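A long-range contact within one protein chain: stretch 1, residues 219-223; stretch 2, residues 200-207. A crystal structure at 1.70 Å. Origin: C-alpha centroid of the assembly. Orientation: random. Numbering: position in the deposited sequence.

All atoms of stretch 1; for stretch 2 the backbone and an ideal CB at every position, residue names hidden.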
# COMPACT_ATOMS: atom_id res chain seq x y z
N ASP A 219 6.37 2.49 16.99
CA ASP A 219 4.97 2.59 17.13
C ASP A 219 4.22 3.17 15.93
O ASP A 219 2.97 3.33 15.96
CB ASP A 219 4.62 3.41 18.35
CG ASP A 219 4.81 2.58 19.69
OD1 ASP A 219 4.88 1.30 19.65
OD2 ASP A 219 4.93 3.21 20.77
N ARG A 220 4.98 3.60 14.93
CA ARG A 220 4.31 4.22 13.76
C ARG A 220 3.72 3.15 12.90
O ARG A 220 4.34 2.10 12.73
CB ARG A 220 5.41 4.93 12.97
CG ARG A 220 4.79 5.44 11.63
CD ARG A 220 5.68 6.55 11.14
NE ARG A 220 5.27 6.79 9.70
CZ ARG A 220 5.82 7.73 8.95
NH1 ARG A 220 6.75 8.61 9.44
NH2 ARG A 220 5.44 7.82 7.65
N LYS A 221 2.53 3.35 12.30
CA LYS A 221 1.96 2.21 11.69
C LYS A 221 1.56 2.47 10.24
O LYS A 221 0.85 1.61 9.70
CB LYS A 221 0.65 1.81 12.46
CG LYS A 221 0.97 1.30 13.92
CD LYS A 221 1.70 -0.01 13.87
CE LYS A 221 2.64 -0.21 15.14
NZ LYS A 221 1.87 -0.45 16.32
N LEU A 222 1.94 3.63 9.71
CA LEU A 222 1.54 3.93 8.29
C LEU A 222 2.71 4.48 7.54
O LEU A 222 3.26 5.53 7.91
CB LEU A 222 0.34 4.88 8.23
CG LEU A 222 -0.14 5.28 6.82
CD1 LEU A 222 -0.49 4.11 5.97
CD2 LEU A 222 -1.40 6.12 7.06
N TYR A 223 3.02 3.83 6.43
CA TYR A 223 4.05 4.42 5.52
C TYR A 223 3.55 4.26 4.07
O TYR A 223 3.18 3.14 3.66
CB TYR A 223 5.36 3.60 5.62
CG TYR A 223 5.96 3.54 7.04
CD1 TYR A 223 6.85 4.56 7.44
CD2 TYR A 223 5.51 2.59 7.94
CE1 TYR A 223 7.39 4.57 8.77
CE2 TYR A 223 6.05 2.61 9.25
CZ TYR A 223 6.98 3.58 9.59
OH TYR A 223 7.56 3.53 10.86
N UNK A 200 -8.89 12.45 8.22
CA UNK A 200 -9.40 11.51 9.15
C UNK A 200 -8.40 10.35 9.33
O UNK A 200 -8.08 9.95 10.47
CB UNK A 200 -10.77 11.01 8.69
N UNK A 201 -7.87 9.86 8.18
CA UNK A 201 -6.80 8.83 8.19
C UNK A 201 -5.60 9.37 9.00
O UNK A 201 -5.03 8.60 9.81
CB UNK A 201 -6.37 8.47 6.77
N UNK A 202 -5.21 10.62 8.85
CA UNK A 202 -4.04 11.15 9.59
C UNK A 202 -4.40 11.13 11.12
O UNK A 202 -3.60 10.77 11.95
CB UNK A 202 -3.69 12.56 9.12
N UNK A 203 -5.63 11.55 11.47
CA UNK A 203 -5.98 11.48 12.89
C UNK A 203 -5.95 10.06 13.40
O UNK A 203 -5.50 9.83 14.53
CB UNK A 203 -7.36 12.09 13.13
N UNK A 204 -6.43 9.11 12.60
CA UNK A 204 -6.59 7.74 12.97
C UNK A 204 -5.20 7.17 13.21
O UNK A 204 -4.93 6.49 14.21
CB UNK A 204 -7.35 6.96 11.90
N UNK A 205 -4.28 7.44 12.28
CA UNK A 205 -2.97 6.77 12.41
C UNK A 205 -1.92 7.54 13.12
O UNK A 205 -0.99 6.91 13.66
CB UNK A 205 -2.43 6.42 11.02
N UNK A 206 -1.95 8.86 13.05
CA UNK A 206 -0.86 9.69 13.59
C UNK A 206 -1.34 10.51 14.77
O UNK A 206 -0.56 11.21 15.44
CB UNK A 206 -0.30 10.62 12.51
N UNK A 207 -2.64 10.46 14.98
CA UNK A 207 -3.26 11.09 16.13
C UNK A 207 -3.60 12.59 16.04
O UNK A 207 -4.15 13.12 17.01
CB UNK A 207 -2.33 10.88 17.33

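The visible backbone is already helical at position 200 and has left the helix by position 207, and stretch 1 approaches it chiefly through Leu222, whose CA-to-CB bond points toward the helix. Position 200 lies out of reach of stretch 1, with nothing of it within 5.5 Å of the ideal CB, so the contact sets no preference; the residue is Trp200.

At position 201 CA-to-CB runs sideways, and again no atom of stretch 1 lies within 5.5 Å of the ideal CB. Leu222 CD2 is the methyl extending in this direction, so a modest apolar group, such as valine, isoleucine or leucine, could meet it. The deposited Val201, with chi1 in t, does so: its CG1 lies 4.0 Å from Leu222 CD2.

Position 202 points away and is undetermined by this contact; Asp202 is found there, its carboxylate hydrogen-bonded elsewhere in the structure. Positions 203 and 204 are out of reach, so this contact does not restrict them; they hold Lys203 and Leu204.

Position 205 is the most informative. Its CA-to-CB bond points toward stretch 1, and the ideal CB is already 4.1 Å from Leu222 CD2. Apolar side chains suit it, whether leucine, methionine or an aromatic. The residue is Phe205, with chi1 at -82°. Its ring presents a face to Leu222 CD2, which stands 4.2 Å from the Phe205 ring centroid and 28° off the normal, a CH-pi contact. Phe205 CD1 also packs 3.9 Å from Leu222 CB and 4.0 Å from Lys221 CB. The backbone contributes independently of side-chain identity: one water donates to Phe205 O and accepts from Lys221 N, its O atom 2.7 and 2.6 Å away respectively, bridging stretches that share no direct hydrogen bond.

Position 206 starts sideways, with no stretch 1 atom within 5.5 Å of its ideal CB, so a short side chain would leave the gap unfilled. A long apolar or aromatic one could reach Leu222 and the extended arm of Arg220. Phe206, with chi1 in m, spans it: CZ lies 3.7 Å from Leu222 CB, and CE1 sits over one face of the guanidinium, 3.8 Å from Arg220 NE. That nitrogen approaches the edge of the ring. The guanidinium is held by Arg220 NE and NH2 donating to Leu222 O, at 3.0 and 3.2 Å respectively.

Position 207 has phi 84°, leaving the helical region, and its ideal CB meets nothing of stretch 1. Positive phi favours glycine; Gly207 is deposited.

Stretch 2 (200-207) WVDKLFFG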
# COMPACT_ATOMS: atom_id res chain seq x y z
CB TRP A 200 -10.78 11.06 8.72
CG TRP A 200 -11.31 9.86 9.53
CD1 TRP A 200 -11.85 9.92 10.80
CD2 TRP A 200 -11.38 8.52 9.14
NE1 TRP A 200 -12.23 8.69 11.21
CE2 TRP A 200 -11.94 7.80 10.22
CE3 TRP A 200 -11.01 7.82 7.99
CZ2 TRP A 200 -12.18 6.42 10.16
CZ3 TRP A 200 -11.22 6.45 7.94
CH2 TRP A 200 -11.79 5.76 9.02
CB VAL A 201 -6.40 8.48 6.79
CG1 VAL A 201 -5.06 7.60 6.82
CG2 VAL A 201 -7.55 7.68 6.14
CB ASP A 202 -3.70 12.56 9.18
CG ASP A 202 -2.87 12.66 7.91
OD1 ASP A 202 -2.52 11.56 7.35
OD2 ASP A 202 -2.63 13.81 7.40
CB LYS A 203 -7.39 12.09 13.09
CG LYS A 203 -7.42 13.55 12.86
CD LYS A 203 -8.84 14.17 13.18
CE LYS A 203 -9.17 15.28 12.20
NZ LYS A 203 -10.22 16.34 12.60
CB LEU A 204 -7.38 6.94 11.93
CG LEU A 204 -7.71 5.48 12.09
CD1 LEU A 204 -8.76 5.21 13.23
CD2 LEU A 204 -8.26 4.91 10.82
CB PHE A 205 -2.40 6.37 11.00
CG PHE A 205 -2.96 5.10 10.48
CD1 PHE A 205 -2.37 3.86 10.79
CD2 PHE A 205 -4.11 5.08 9.70
CE1 PHE A 205 -2.91 2.67 10.34
CE2 PHE A 205 -4.62 3.93 9.23
CZ PHE A 205 -4.03 2.68 9.52
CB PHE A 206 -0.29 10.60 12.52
CG PHE A 206 0.24 9.83 11.31
CD1 PHE A 206 1.37 8.99 11.42
CD2 PHE A 206 -0.30 9.98 10.09
CE1 PHE A 206 1.82 8.30 10.29
CE2 PHE A 206 0.12 9.26 8.96
CZ PHE A 206 1.19 8.42 9.08
O HOH W 1 1.18 5.42 13.11
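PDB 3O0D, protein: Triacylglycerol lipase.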